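Local coordinates for protein integral membrane indolylacetylinositol arabinosyltransferase EmbC (Mycolicibacterium smegmatis, PDB 7BVE) that probably transfers arabinose units onto growing arabinan chains of the mycobacterial cell wall as a membrane-embedded glycosyltransferase, at residues Gly609-Ala621 / Phe647-Leu659. Sequence-based numbering, arbitrary orientation.
Sequences GAAVLFVTALSFA and FTTMLLGLSVLAL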
# COMPACT_ATOMS: atom_id res chain seq x y z
N GLY A 609 10.51 0.42 -29.37
CA GLY A 609 10.01 -0.95 -29.34
C GLY A 609 10.38 -1.68 -28.05
O GLY A 609 9.57 -2.44 -27.51
N ALA A 610 11.58 -1.42 -27.53
CA ALA A 610 11.97 -2.00 -26.25
C ALA A 610 11.14 -1.45 -25.10
O ALA A 610 10.84 -2.18 -24.15
CB ALA A 610 13.45 -1.75 -26.00
N ALA A 611 10.76 -0.18 -25.17
CA ALA A 611 9.91 0.39 -24.12
C ALA A 611 8.50 -0.20 -24.15
O ALA A 611 7.89 -0.42 -23.09
CB ALA A 611 9.85 1.91 -24.26
N VAL A 612 7.98 -0.46 -25.35
CA VAL A 612 6.70 -1.15 -25.50
C VAL A 612 6.76 -2.55 -24.88
O VAL A 612 5.87 -2.95 -24.12
CB VAL A 612 6.30 -1.22 -26.98
CG1 VAL A 612 5.09 -2.09 -27.17
CG2 VAL A 612 6.00 0.16 -27.51
N LEU A 613 7.84 -3.29 -25.18
CA LEU A 613 8.01 -4.62 -24.58
C LEU A 613 8.18 -4.57 -23.07
O LEU A 613 7.75 -5.49 -22.37
CB LEU A 613 9.20 -5.33 -25.21
CG LEU A 613 9.04 -5.88 -26.62
CD1 LEU A 613 10.37 -6.32 -27.13
CD2 LEU A 613 8.11 -7.05 -26.56
N PHE A 614 8.78 -3.50 -22.54
CA PHE A 614 8.95 -3.40 -21.10
C PHE A 614 7.63 -3.15 -20.38
O PHE A 614 7.36 -3.76 -19.34
CB PHE A 614 9.95 -2.30 -20.75
CG PHE A 614 10.18 -2.16 -19.28
CD1 PHE A 614 10.89 -3.12 -18.58
CD2 PHE A 614 9.68 -1.07 -18.59
CE1 PHE A 614 11.09 -2.99 -17.23
CE2 PHE A 614 9.89 -0.94 -17.24
CZ PHE A 614 10.59 -1.90 -16.56
N VAL A 615 6.78 -2.26 -20.91
CA VAL A 615 5.49 -2.06 -20.23
C VAL A 615 4.56 -3.26 -20.44
O VAL A 615 3.71 -3.55 -19.59
CB VAL A 615 4.82 -0.74 -20.64
CG1 VAL A 615 5.69 0.44 -20.28
CG2 VAL A 615 4.46 -0.72 -22.10
N THR A 616 4.74 -4.00 -21.54
CA THR A 616 3.97 -5.23 -21.70
C THR A 616 4.44 -6.31 -20.73
O THR A 616 3.62 -7.09 -20.24
CB THR A 616 4.07 -5.69 -23.15
OG1 THR A 616 3.71 -4.60 -24.00
CG2 THR A 616 3.11 -6.81 -23.42
N ALA A 617 5.74 -6.35 -20.44
CA ALA A 617 6.25 -7.24 -19.40
C ALA A 617 5.72 -6.86 -18.03
O ALA A 617 5.43 -7.72 -17.20
CB ALA A 617 7.77 -7.21 -19.38
N LEU A 618 5.62 -5.56 -17.76
CA LEU A 618 5.16 -5.10 -16.45
C LEU A 618 3.66 -5.34 -16.27
O LEU A 618 3.19 -5.46 -15.14
CB LEU A 618 5.51 -3.63 -16.28
CG LEU A 618 5.26 -2.93 -14.95
CD1 LEU A 618 6.04 -3.60 -13.86
CD2 LEU A 618 5.66 -1.49 -15.07
N SER A 619 2.91 -5.44 -17.37
CA SER A 619 1.48 -5.71 -17.27
C SER A 619 1.16 -7.13 -16.81
O SER A 619 0.21 -7.32 -16.05
CB SER A 619 0.81 -5.46 -18.61
OG SER A 619 1.01 -4.12 -19.01
N PHE A 620 1.93 -8.13 -17.24
CA PHE A 620 1.64 -9.53 -16.97
C PHE A 620 2.14 -10.01 -15.62
O PHE A 620 2.19 -11.23 -15.40
CB PHE A 620 2.25 -10.42 -18.05
CG PHE A 620 1.42 -10.53 -19.28
CD1 PHE A 620 0.34 -11.39 -19.31
CD2 PHE A 620 1.71 -9.80 -20.40
CE1 PHE A 620 -0.44 -11.51 -20.43
CE2 PHE A 620 0.93 -9.91 -21.53
CZ PHE A 620 -0.15 -10.77 -21.53
N ALA A 621 2.47 -9.11 -14.71
CA ALA A 621 3.00 -9.49 -13.40
C ALA A 621 1.90 -9.55 -12.35
O ALA A 621 2.12 -9.21 -11.20
CB ALA A 621 4.09 -8.53 -12.97
N PHE A 647 5.19 -15.20 -18.43
CA PHE A 647 5.20 -14.32 -19.59
C PHE A 647 6.04 -13.08 -19.33
O PHE A 647 6.62 -12.50 -20.26
CB PHE A 647 3.78 -13.91 -19.97
CG PHE A 647 2.95 -15.03 -20.55
CD1 PHE A 647 3.52 -16.22 -20.97
CD2 PHE A 647 1.59 -14.87 -20.70
CE1 PHE A 647 2.75 -17.22 -21.50
CE2 PHE A 647 0.82 -15.87 -21.23
CZ PHE A 647 1.40 -17.04 -21.63
N THR A 648 6.15 -12.68 -18.06
CA THR A 648 6.85 -11.45 -17.72
C THR A 648 8.36 -11.60 -17.87
O THR A 648 9.04 -10.67 -18.31
CB THR A 648 6.42 -11.00 -16.32
OG1 THR A 648 7.12 -9.80 -15.96
CG2 THR A 648 6.64 -12.06 -15.27
N THR A 649 8.90 -12.79 -17.60
CA THR A 649 10.34 -12.99 -17.77
C THR A 649 10.72 -13.13 -19.24
O THR A 649 11.78 -12.66 -19.66
CB THR A 649 10.79 -14.23 -17.00
OG1 THR A 649 10.19 -15.38 -17.57
CG2 THR A 649 10.36 -14.12 -15.55
N MET A 650 9.85 -13.76 -20.03
CA MET A 650 10.07 -13.85 -21.47
C MET A 650 10.03 -12.48 -22.13
O MET A 650 10.88 -12.16 -22.97
CB MET A 650 9.03 -14.77 -22.09
CG MET A 650 9.06 -16.20 -21.60
SD MET A 650 7.68 -17.14 -22.26
CE MET A 650 7.87 -18.70 -21.43
N LEU A 651 9.06 -11.65 -21.74
CA LEU A 651 8.98 -10.31 -22.32
C LEU A 651 10.11 -9.41 -21.82
O LEU A 651 10.58 -8.55 -22.57
CB LEU A 651 7.61 -9.72 -22.03
CG LEU A 651 6.44 -10.33 -22.78
CD1 LEU A 651 5.15 -9.88 -22.17
CD2 LEU A 651 6.48 -9.92 -24.23
N LEU A 652 10.59 -9.62 -20.59
CA LEU A 652 11.75 -8.87 -20.12
C LEU A 652 13.02 -9.26 -20.88
O LEU A 652 13.85 -8.40 -21.20
CB LEU A 652 11.95 -9.09 -18.62
CG LEU A 652 13.05 -8.27 -17.96
CD1 LEU A 652 12.68 -6.81 -17.96
CD2 LEU A 652 13.30 -8.75 -16.56
N GLY A 653 13.17 -10.55 -21.19
CA GLY A 653 14.30 -10.98 -22.00
C GLY A 653 14.27 -10.41 -23.40
O GLY A 653 15.30 -10.01 -23.95
N LEU A 654 13.07 -10.34 -24.00
CA LEU A 654 12.95 -9.72 -25.32
C LEU A 654 13.23 -8.22 -25.27
O LEU A 654 13.78 -7.66 -26.22
CB LEU A 654 11.56 -9.98 -25.88
CG LEU A 654 11.24 -11.42 -26.28
CD1 LEU A 654 9.79 -11.54 -26.65
CD2 LEU A 654 12.12 -11.82 -27.44
N SER A 655 12.88 -7.56 -24.16
CA SER A 655 13.17 -6.14 -24.01
C SER A 655 14.67 -5.88 -23.91
O SER A 655 15.19 -4.93 -24.52
CB SER A 655 12.46 -5.60 -22.79
OG SER A 655 12.78 -4.24 -22.59
N VAL A 656 15.38 -6.72 -23.16
CA VAL A 656 16.84 -6.58 -23.05
C VAL A 656 17.51 -6.87 -24.39
O VAL A 656 18.48 -6.19 -24.78
CB VAL A 656 17.36 -7.49 -21.92
CG1 VAL A 656 18.86 -7.50 -21.86
CG2 VAL A 656 16.80 -7.03 -20.60
N LEU A 657 16.99 -7.84 -25.14
CA LEU A 657 17.54 -8.13 -26.47
C LEU A 657 17.31 -6.98 -27.44
O LEU A 657 18.18 -6.68 -28.27
CB LEU A 657 16.92 -9.42 -27.00
CG LEU A 657 17.37 -9.90 -28.37
CD1 LEU A 657 18.85 -10.20 -28.36
CD2 LEU A 657 16.58 -11.13 -28.77
N ALA A 658 16.16 -6.31 -27.34
CA ALA A 658 15.91 -5.15 -28.20
C ALA A 658 16.83 -3.98 -27.84
O ALA A 658 17.27 -3.24 -28.72
CB ALA A 658 14.45 -4.73 -28.10
N LEU A 659 17.16 -3.83 -26.55
CA LEU A 659 18.15 -2.82 -26.17
C LEU A 659 19.53 -3.13 -26.72
O LEU A 659 20.28 -2.23 -27.11
CB LEU A 659 18.23 -2.67 -24.65
CG LEU A 659 17.09 -1.95 -23.95
CD1 LEU A 659 17.30 -2.02 -22.46
CD2 LEU A 659 17.03 -0.52 -24.41
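Two consecutive membrane helices of the GT-C-type transmembrane domain, predicted to span the bilayer, form an antiparallel hairpin here, and residues Ala610, Leu613, Ala617 and Phe620 of the first meet Phe647, Thr648, Leu651, Ser655 and Ala658 of the second. The axes of 609-619 and 647-659 approach to 8.1 Å at 167°, a close approach consistent with the short side chains where the backbones are nearest, Ala610 by Ser655 and Ala617 by Thr648. At both places a hydroxyl of the second helix donates to a carbonyl of the first. Ser655 OG reaches Ala610 O, which also accepts the helical N-H of Phe614 from the opposite face of its plane, so two donors share that oxygen. Thr648 OG1, turned anti to its own backbone N (chi1 179°), gives a 3.0 Å bond to Ala617 O, from above the carbonyl plane. The two bonds, seven residues and so two turns apart along each helix, link the helices within a largely apolar interface. Between them Leu651 points into the interface: its CB lies 3.7 Å from Ala617 CB, CD1 touches Thr616 O and Phe620 CD2, and CD2 meets Leu613 CD2, the two leucines crossing nearly at right angles. Leu613 CD1 continues to the backbone of Leu654, while Ala610 CB packs on Ala658 CB at 3.8 Å. Helices 517-539 and 688-710 flank the first helix, and Trp498 of the second subunit covers Thr648 and Leu652, placing this hairpin at the subunit boundary. Where the first helix ends, Phe620 and Phe647 make a T-shaped pair, ring centroids 5.7 Å apart and planes at 84°; the edge of Phe647 is directed at the Phe620 face, with Phe647 CD2 3.9 Å from Phe620 CE1.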